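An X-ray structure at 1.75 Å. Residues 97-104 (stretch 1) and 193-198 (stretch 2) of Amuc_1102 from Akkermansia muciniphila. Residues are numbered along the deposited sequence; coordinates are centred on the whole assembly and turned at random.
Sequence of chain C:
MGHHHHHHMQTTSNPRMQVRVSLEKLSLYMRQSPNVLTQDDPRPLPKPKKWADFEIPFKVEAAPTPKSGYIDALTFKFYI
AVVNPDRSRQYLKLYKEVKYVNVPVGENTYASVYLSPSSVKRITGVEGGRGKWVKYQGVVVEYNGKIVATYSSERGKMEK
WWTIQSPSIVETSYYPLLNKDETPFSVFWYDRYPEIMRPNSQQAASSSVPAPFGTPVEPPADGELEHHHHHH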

# COMPACT_ATOMS: atom_id res chain seq x y z
N GLU C 97 12.60 4.27 -8.56
CA GLU C 97 12.07 3.63 -9.76
C GLU C 97 10.55 3.61 -9.70
O GLU C 97 9.98 3.16 -8.70
N VAL C 98 9.91 4.08 -10.77
CA VAL C 98 8.46 4.00 -10.93
C VAL C 98 8.20 3.26 -12.23
O VAL C 98 8.59 3.73 -13.30
N LYS C 99 7.53 2.10 -12.14
CA LYS C 99 7.18 1.34 -13.34
C LYS C 99 5.72 1.64 -13.66
O LYS C 99 4.83 1.33 -12.87
N TYR C 100 5.49 2.28 -14.80
CA TYR C 100 4.14 2.58 -15.26
C TYR C 100 3.69 1.46 -16.17
O TYR C 100 4.49 0.90 -16.91
N VAL C 101 2.40 1.13 -16.11
CA VAL C 101 1.85 0.09 -16.98
C VAL C 101 0.71 0.69 -17.80
O VAL C 101 0.08 1.67 -17.40
N ASN C 102 0.48 0.09 -18.97
CA ASN C 102 -0.51 0.58 -19.92
C ASN C 102 -0.25 2.04 -20.28
O ASN C 102 -1.04 2.92 -19.98
N VAL C 103 0.90 2.29 -20.89
CA VAL C 103 1.30 3.65 -21.23
C VAL C 103 0.76 3.94 -22.63
O VAL C 103 1.09 3.19 -23.57
N PRO C 104 -0.12 4.92 -22.78
CA PRO C 104 -0.70 5.20 -24.10
C PRO C 104 0.34 5.78 -25.03
O PRO C 104 1.29 6.43 -24.59
N TYR C 193 -1.72 10.79 -15.13
CA TYR C 193 -0.57 9.90 -15.12
C TYR C 193 -1.00 8.50 -15.52
O TYR C 193 -2.16 8.11 -15.31
N PRO C 194 -0.09 7.68 -16.03
CA PRO C 194 -0.42 6.27 -16.22
C PRO C 194 -0.55 5.54 -14.88
O PRO C 194 -0.16 6.03 -13.82
N GLU C 195 -1.12 4.34 -14.96
CA GLU C 195 -1.19 3.44 -13.82
C GLU C 195 0.21 3.04 -13.37
O GLU C 195 1.11 2.84 -14.19
N ILE C 196 0.40 2.89 -12.06
CA ILE C 196 1.68 2.45 -11.49
C ILE C 196 1.62 0.97 -11.15
O ILE C 196 0.70 0.53 -10.46
N MET C 197 2.64 0.22 -11.57
CA MET C 197 2.71 -1.19 -11.22
C MET C 197 3.01 -1.33 -9.72
O MET C 197 3.96 -0.73 -9.21
N ARG C 198 2.17 -2.11 -9.03
CA ARG C 198 2.29 -2.32 -7.59
C ARG C 198 3.51 -3.19 -7.27
O ARG C 198 4.01 -3.91 -8.14

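Stretch 2 runs antiparallel to stretch 1, and the contact, 542 Å² counting both sides, combines a short, weakly bonded backbone pairing with apolar packing on both faces. Tyr-193 barely takes part: its side chain (chi1 m) starts sideways and its end leads away. Pro-194 points toward stretch 1, and its apolar ring carbons suit a place beside other apolar side chains. Its CB lies 3.7 Å from CD1 of Tyr-100 and 4.4 Å from CG2 of Val-103 (chi1 t), so the proline offers carbon to an aromatic ring and to a branched aliphatic side chain.

Glu-195 pairs through its backbone. Its O accepts a hydrogen bond from Val-101 N (2.9 Å) and also lies 3.2 Å from Tyr-100 CA, in a CA-H...O contact. Its N donates to water 2 (2.8 Å), which in turn donates to Asn-102 O (2.8 Å), bridging the stretches at the corner of stretch 1. The side chain, t at chi1 and chi2, is extended on the same face as Val-101 (chi1 m). Its length suits the place: CD comes within 3.7 Å of Val-101 CG2, while OE1, hydrogen-bonded elsewhere in the structure, lies 3.4 Å from ND2 of Asn-102 (chi1 m).

Ile-196 (chi1 m, chi2 t) shares the other face with Tyr-100 (chi1 m). Its CG1 sits 3.7 Å from Tyr-100 CE1 and 4.2 Å from Val-98 CG1, a branched aliphatic chain filling space beside a buried ring.

Met-197 points toward stretch 1. Its N donates to Lys-99 O (2.8 Å, nearly linear), and water 1 extends the pairing by accepting from Lys-99 N (2.9 Å) and donating to Met-197 O (3.1 Å). The flexible thioether chain, t then p, brings CE to 3.6 Å from Val-101 CG1, while its CB lies 4.2 Å from CB of Lys-99, whose all-trans chi1 to chi3 carry the amine away. Arg-198 points away and leaves the contact.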

# COMPACT_ATOMS: atom_id res chain seq x y z
CB GLU C 97 12.57 2.19 -9.89
CG GLU C 97 13.85 2.02 -10.63
CD GLU C 97 14.31 0.57 -10.65
OE1 GLU C 97 15.39 0.27 -10.07
OE2 GLU C 97 13.59 -0.27 -11.23
CB VAL C 98 7.81 5.39 -10.95
CG1 VAL C 98 6.29 5.29 -11.04
CG2 VAL C 98 8.22 6.21 -9.72
CB LYS C 99 7.39 -0.16 -13.14
CG LYS C 99 7.12 -0.98 -14.40
CD LYS C 99 7.42 -2.46 -14.18
CE LYS C 99 7.06 -3.30 -15.41
NZ LYS C 99 8.25 -3.96 -16.05
CB TYR C 100 4.12 3.91 -16.03
CG TYR C 100 4.32 5.09 -15.15
CD1 TYR C 100 3.30 5.54 -14.32
CD2 TYR C 100 5.55 5.73 -15.11
CE1 TYR C 100 3.49 6.63 -13.50
CE2 TYR C 100 5.75 6.83 -14.29
CZ TYR C 100 4.72 7.26 -13.49
OH TYR C 100 4.91 8.35 -12.67
CB VAL C 101 1.37 -1.15 -16.19
CG1 VAL C 101 2.56 -1.91 -15.63
CG2 VAL C 101 0.43 -0.72 -15.07
CB ASN C 102 -1.94 0.44 -19.36
CG ASN C 102 -2.33 -0.98 -19.06
OD1 ASN C 102 -1.89 -1.93 -19.71
ND2 ASN C 102 -3.15 -1.14 -18.03
CB VAL C 103 2.82 3.83 -21.16
CG1 VAL C 103 3.18 5.27 -21.45
CG2 VAL C 103 3.33 3.44 -19.76
CB PRO C 104 -1.80 6.22 -23.79
CG PRO C 104 -1.29 6.96 -22.62
CD PRO C 104 -0.53 5.92 -21.78
CB TYR C 193 0.06 9.82 -13.73
CG TYR C 193 0.19 11.13 -12.97
CD1 TYR C 193 -0.85 11.61 -12.19
CD2 TYR C 193 1.39 11.86 -13.01
CE1 TYR C 193 -0.71 12.79 -11.47
CE2 TYR C 193 1.53 13.05 -12.31
CZ TYR C 193 0.47 13.49 -11.53
OH TYR C 193 0.55 14.65 -10.81
CB PRO C 194 0.75 5.71 -17.03
CG PRO C 194 1.58 6.92 -17.44
CD PRO C 194 1.31 7.96 -16.41
CB GLU C 195 -1.98 2.19 -14.22
CG GLU C 195 -2.11 1.12 -13.15
CD GLU C 195 -2.89 -0.11 -13.64
OE1 GLU C 195 -3.41 -0.08 -14.77
OE2 GLU C 195 -2.99 -1.08 -12.86
CB ILE C 196 2.03 3.26 -10.23
CG1 ILE C 196 2.16 4.74 -10.58
CG2 ILE C 196 3.30 2.67 -9.55
CD1 ILE C 196 2.26 5.65 -9.35
CB MET C 197 3.78 -1.89 -12.04
CG MET C 197 3.86 -3.37 -11.72
SD MET C 197 2.53 -4.24 -12.56
CE MET C 197 3.48 -4.91 -13.93
CB ARG C 198 1.02 -2.98 -7.03
CG ARG C 198 -0.25 -2.12 -7.05
CD ARG C 198 -0.43 -1.26 -5.79
NE ARG C 198 -1.43 -0.22 -6.02
CZ ARG C 198 -1.86 0.64 -5.09
NH1 ARG C 198 -1.40 0.57 -3.86
NH2 ARG C 198 -2.77 1.56 -5.41
O HOH W 1 6.51 0.91 -9.69
O HOH W 2 -2.11 3.65 -17.52